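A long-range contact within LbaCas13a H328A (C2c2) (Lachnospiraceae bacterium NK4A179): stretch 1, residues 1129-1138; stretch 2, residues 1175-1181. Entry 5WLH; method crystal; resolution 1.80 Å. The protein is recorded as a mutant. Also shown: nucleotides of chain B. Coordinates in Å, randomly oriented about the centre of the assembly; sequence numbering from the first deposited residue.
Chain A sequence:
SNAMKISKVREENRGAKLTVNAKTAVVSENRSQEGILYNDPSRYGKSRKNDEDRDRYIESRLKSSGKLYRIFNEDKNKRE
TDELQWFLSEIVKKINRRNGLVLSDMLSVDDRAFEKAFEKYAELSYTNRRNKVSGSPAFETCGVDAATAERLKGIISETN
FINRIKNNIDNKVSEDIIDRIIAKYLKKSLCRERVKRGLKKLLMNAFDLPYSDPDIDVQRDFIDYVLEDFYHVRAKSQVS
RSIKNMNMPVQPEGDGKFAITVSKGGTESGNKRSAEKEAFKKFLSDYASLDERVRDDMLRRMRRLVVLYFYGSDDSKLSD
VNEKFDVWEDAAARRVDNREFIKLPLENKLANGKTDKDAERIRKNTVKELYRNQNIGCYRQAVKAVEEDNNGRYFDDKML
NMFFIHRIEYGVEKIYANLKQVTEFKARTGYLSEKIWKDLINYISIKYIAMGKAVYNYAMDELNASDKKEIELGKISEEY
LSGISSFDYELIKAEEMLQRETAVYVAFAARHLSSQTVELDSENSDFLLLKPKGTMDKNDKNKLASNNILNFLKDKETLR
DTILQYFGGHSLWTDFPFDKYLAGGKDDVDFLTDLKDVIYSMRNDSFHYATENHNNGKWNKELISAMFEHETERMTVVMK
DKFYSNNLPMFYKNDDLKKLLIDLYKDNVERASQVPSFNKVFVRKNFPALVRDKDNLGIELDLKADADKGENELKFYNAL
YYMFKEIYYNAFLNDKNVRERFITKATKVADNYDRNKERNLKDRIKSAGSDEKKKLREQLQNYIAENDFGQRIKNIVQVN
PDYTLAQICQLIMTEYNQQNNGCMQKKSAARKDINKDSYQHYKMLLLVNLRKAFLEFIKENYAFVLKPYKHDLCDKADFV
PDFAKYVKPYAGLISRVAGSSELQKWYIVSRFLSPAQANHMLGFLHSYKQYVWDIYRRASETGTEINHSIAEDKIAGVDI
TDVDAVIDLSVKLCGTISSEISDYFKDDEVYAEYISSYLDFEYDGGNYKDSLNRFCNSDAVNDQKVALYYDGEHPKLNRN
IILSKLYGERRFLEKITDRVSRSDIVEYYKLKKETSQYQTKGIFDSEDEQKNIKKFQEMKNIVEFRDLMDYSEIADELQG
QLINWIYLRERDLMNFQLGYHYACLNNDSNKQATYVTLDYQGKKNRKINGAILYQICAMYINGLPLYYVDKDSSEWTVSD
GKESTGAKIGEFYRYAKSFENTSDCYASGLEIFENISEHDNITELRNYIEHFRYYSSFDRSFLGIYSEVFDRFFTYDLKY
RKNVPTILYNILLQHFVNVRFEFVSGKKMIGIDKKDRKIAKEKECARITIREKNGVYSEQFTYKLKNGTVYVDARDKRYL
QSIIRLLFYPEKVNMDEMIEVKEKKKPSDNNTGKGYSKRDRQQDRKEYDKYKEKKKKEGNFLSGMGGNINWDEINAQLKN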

# COMPACT_ATOMS: atom_id res chain seq x y z
N ARG A 1129 -10.12 2.25 7.40
CA ARG A 1129 -10.99 1.84 8.50
C ARG A 1129 -12.41 2.35 8.31
O ARG A 1129 -13.38 1.62 8.56
CB ARG A 1129 -10.43 2.32 9.83
CG ARG A 1129 -11.17 1.71 11.04
CD ARG A 1129 -10.58 2.21 12.36
NE ARG A 1129 -11.03 1.41 13.49
CZ ARG A 1129 -12.19 1.58 14.12
NH1 ARG A 1129 -13.05 2.50 13.72
NH2 ARG A 1129 -12.50 0.79 15.15
N GLU A 1130 -12.56 3.60 7.85
CA GLU A 1130 -13.90 4.15 7.75
C GLU A 1130 -14.70 3.40 6.71
O GLU A 1130 -15.90 3.13 6.92
CB GLU A 1130 -13.86 5.64 7.40
CG GLU A 1130 -15.26 6.25 7.52
CD GLU A 1130 -15.23 7.75 7.40
OE1 GLU A 1130 -15.20 8.25 6.26
OE2 GLU A 1130 -15.26 8.42 8.45
N ARG A 1131 -14.07 3.06 5.59
CA ARG A 1131 -14.72 2.21 4.61
C ARG A 1131 -15.16 0.90 5.24
O ARG A 1131 -16.28 0.42 5.01
CB ARG A 1131 -13.79 1.94 3.43
CG ARG A 1131 -14.36 0.96 2.40
CD ARG A 1131 -13.27 0.38 1.54
NE ARG A 1131 -12.49 -0.60 2.31
CZ ARG A 1131 -11.38 -1.19 1.86
NH1 ARG A 1131 -10.94 -0.93 0.63
NH2 ARG A 1131 -10.75 -2.08 2.63
N ASP A 1132 -14.28 0.27 6.01
CA ASP A 1132 -14.61 -1.06 6.50
C ASP A 1132 -15.56 -1.03 7.68
O ASP A 1132 -16.30 -1.99 7.87
CB ASP A 1132 -13.32 -1.80 6.82
CG ASP A 1132 -12.58 -2.19 5.56
OD1 ASP A 1132 -13.26 -2.36 4.52
OD2 ASP A 1132 -11.35 -2.29 5.60
N LEU A 1133 -15.58 0.06 8.44
CA LEU A 1133 -16.62 0.25 9.45
C LEU A 1133 -17.99 0.32 8.78
O LEU A 1133 -18.91 -0.39 9.17
CB LEU A 1133 -16.35 1.52 10.27
CG LEU A 1133 -17.43 1.90 11.29
CD1 LEU A 1133 -17.71 0.71 12.21
CD2 LEU A 1133 -16.95 3.11 12.09
N MET A 1134 -18.11 1.13 7.72
CA MET A 1134 -19.37 1.17 6.99
C MET A 1134 -19.73 -0.19 6.43
O MET A 1134 -20.89 -0.61 6.48
CB MET A 1134 -19.30 2.19 5.86
CG MET A 1134 -20.53 2.09 4.98
SD MET A 1134 -20.31 3.14 3.55
CE MET A 1134 -19.26 2.09 2.52
N ASN A 1135 -18.74 -0.89 5.85
CA ASN A 1135 -19.01 -2.21 5.29
C ASN A 1135 -19.43 -3.19 6.39
O ASN A 1135 -20.31 -4.03 6.16
CB ASN A 1135 -17.77 -2.75 4.58
CG ASN A 1135 -17.60 -2.17 3.19
OD1 ASN A 1135 -18.46 -1.47 2.68
ND2 ASN A 1135 -16.45 -2.43 2.59
N PHE A 1136 -18.76 -3.15 7.55
CA PHE A 1136 -19.16 -4.01 8.65
C PHE A 1136 -20.61 -3.75 9.01
O PHE A 1136 -21.42 -4.69 9.12
CB PHE A 1136 -18.30 -3.77 9.89
CG PHE A 1136 -18.72 -4.63 11.04
CD1 PHE A 1136 -19.77 -4.24 11.89
CD2 PHE A 1136 -18.13 -5.87 11.24
CE1 PHE A 1136 -20.19 -5.07 12.92
CE2 PHE A 1136 -18.53 -6.69 12.29
CZ PHE A 1136 -19.55 -6.29 13.13
N GLN A 1137 -20.95 -2.48 9.23
CA GLN A 1137 -22.32 -2.12 9.59
C GLN A 1137 -23.30 -2.54 8.51
O GLN A 1137 -24.35 -3.12 8.81
CB GLN A 1137 -22.43 -0.63 9.86
CG GLN A 1137 -21.67 -0.20 11.11
CD GLN A 1137 -21.65 1.29 11.29
OE1 GLN A 1137 -21.39 2.04 10.35
NE2 GLN A 1137 -21.94 1.73 12.50
N LEU A 1138 -22.97 -2.27 7.25
CA LEU A 1138 -23.84 -2.69 6.15
C LEU A 1138 -24.02 -4.20 6.14
O LEU A 1138 -25.13 -4.69 5.97
CB LEU A 1138 -23.26 -2.24 4.82
CG LEU A 1138 -23.51 -0.77 4.52
CD1 LEU A 1138 -22.75 -0.41 3.24
CD2 LEU A 1138 -25.05 -0.48 4.36
N GLN A 1175 -29.62 4.55 5.81
CA GLN A 1175 -29.16 5.46 6.84
C GLN A 1175 -27.71 5.20 7.21
O GLN A 1175 -26.99 6.14 7.56
CB GLN A 1175 -30.08 5.34 8.07
CG GLN A 1175 -31.52 5.80 7.72
CD GLN A 1175 -31.70 7.29 7.95
OE1 GLN A 1175 -31.51 8.10 7.05
NE2 GLN A 1175 -31.98 7.66 9.18
N ILE A 1176 -27.27 3.94 7.13
CA ILE A 1176 -25.86 3.66 7.36
C ILE A 1176 -25.01 4.36 6.31
O ILE A 1176 -24.03 5.05 6.64
CB ILE A 1176 -25.60 2.14 7.36
CG1 ILE A 1176 -26.17 1.51 8.64
CG2 ILE A 1176 -24.06 1.89 7.29
CD1 ILE A 1176 -26.22 -0.01 8.62
N CYS A 1177 -25.37 4.21 5.04
CA CYS A 1177 -24.55 4.80 3.99
C CYS A 1177 -24.62 6.32 4.04
O CYS A 1177 -23.62 6.99 3.73
CB CYS A 1177 -24.98 4.30 2.62
SG CYS A 1177 -24.60 2.57 2.36
N ALA A 1178 -25.75 6.88 4.46
CA ALA A 1178 -25.83 8.32 4.53
C ALA A 1178 -24.83 8.88 5.53
O ALA A 1178 -24.39 10.02 5.39
CB ALA A 1178 -27.25 8.77 4.89
N MET A 1179 -24.46 8.10 6.56
CA MET A 1179 -23.48 8.62 7.51
C MET A 1179 -22.15 8.89 6.84
O MET A 1179 -21.37 9.71 7.33
CB MET A 1179 -23.27 7.64 8.66
CG MET A 1179 -24.45 7.51 9.58
SD MET A 1179 -23.98 6.59 11.07
CE MET A 1179 -24.10 4.92 10.48
N TYR A 1180 -21.84 8.19 5.76
CA TYR A 1180 -20.51 8.21 5.19
C TYR A 1180 -20.41 8.90 3.84
O TYR A 1180 -19.31 8.98 3.28
CB TYR A 1180 -19.99 6.78 5.03
CG TYR A 1180 -19.95 6.06 6.36
CD1 TYR A 1180 -18.91 6.29 7.25
CD2 TYR A 1180 -20.95 5.17 6.73
CE1 TYR A 1180 -18.86 5.64 8.48
CE2 TYR A 1180 -20.92 4.52 7.96
CZ TYR A 1180 -19.87 4.75 8.82
OH TYR A 1180 -19.83 4.12 10.05
N ILE A 1181 -21.52 9.37 3.28
CA ILE A 1181 -21.53 9.94 1.93
C ILE A 1181 -21.93 11.40 2.02
O ILE A 1181 -23.06 11.72 2.43
CB ILE A 1181 -22.44 9.16 0.98
CG1 ILE A 1181 -21.91 7.75 0.77
CG2 ILE A 1181 -22.55 9.88 -0.37
CD1 ILE A 1181 -22.95 6.82 0.15
P A B 28 -8.03 -3.31 -0.17
OP1 A B 28 -9.27 -3.27 0.63
OP2 A B 28 -7.99 -2.80 -1.56
O5' A B 28 -6.94 -2.49 0.65
C5' A B 28 -5.60 -2.48 0.22
C4' A B 28 -4.70 -2.95 1.32
O4' A B 28 -4.77 -4.40 1.48
C3' A B 28 -3.22 -2.70 1.10
O3' A B 28 -2.85 -1.37 1.33
C2' A B 28 -2.60 -3.67 2.07
O2' A B 28 -2.78 -3.18 3.39
C1' A B 28 -3.52 -4.89 1.89
N9 A B 28 -3.00 -5.78 0.85
C8 A B 28 -3.41 -5.92 -0.46
N7 A B 28 -2.68 -6.81 -1.13
C5 A B 28 -1.76 -7.27 -0.19
C6 A B 28 -0.73 -8.22 -0.26
N6 A B 28 -0.44 -8.94 -1.37
N1 A B 28 0.01 -8.43 0.84
C2 A B 28 -0.29 -7.73 1.95
N3 A B 28 -1.24 -6.82 2.15
C4 A B 28 -1.95 -6.63 1.02

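The centre of this contact is the ring of Tyr-1180, set against the first helix. Of all these residues, Tyr-1180 has the largest area covered by the other stretch. Its side chain fits as a knob into a hole formed by Glu-1130, Leu-1133, Met-1134 and Gln-1137. Their spacing, i, i+3, i+4 and i+7, puts them on one patch of the helix surface.

Met-1134 supplies the closest apolar packing. Its CB lies over one face of the Tyr-1180 ring, 3.7 Å from the centroid and 21° off the ring normal. This is a CH-pi contact, with the methylene group against the aromatic electrons. The CA-to-CB bond of Met-1134 points toward the second stretch, but the end of the side chain leads away. Its SD is oblique to the Tyr-1180 ring, 4.7 Å from the centroid. Glu-1130 and Leu-1133 also approach the ring obliquely. Glu-1130 uses the aliphatic part of its side chain, with CG 3.7 Å from Tyr-1180 CD1, while its carboxylate oxygens are bonded elsewhere in the structure.

The two helices run almost antiparallel, their axes at 171° and 9.8 Å apart at closest approach. Residues late in the first stretch thus meet residues early in the second. Leu-1138 and Ile-1176 mark the register, with their CA atoms 6.8 Å apart. The CA-to-CB bond of Ile-1176 points toward the first helix. Its CG2 lies 3.9 Å from Leu-1138 CG and 4.2 Å from Met-1134 CG. Its CD1 reaches the backbone, 3.6 Å from Gln-1137 O. Cys-1177 extends the apolar layer, with SG 3.6 Å from Leu-1138 CD1. These contacts are van der Waals packing, and they bury hydrocarbon and sulfur together.

The polar edge is at Gln-1137. Tyr-1180 OH donates a hydrogen bond to Gln-1137 OE1 at 2.6 Å. The acceptor lies at the ring edge, near its plane, where the hydroxyl can reach it while Met-1134 covers a face. This is the one hydrogen bond between the stretches. Gln-1137 NE2 is bonded elsewhere in the structure, so both ends of the amide are satisfied.

The CA-to-CB bond of Arg-1131 points away from the second stretch, and the residue takes no part in the packing. Its NE forms a salt bridge with Asp-1132 OD1 at 2.9 Å. Its NH1 and NH2 donate hydrogen bonds to OP1 of A28 in chain B, at 2.9 and 2.8 Å. The first helix thus packs against protein through one set of side chains and holds an RNA phosphate through Arg-1131.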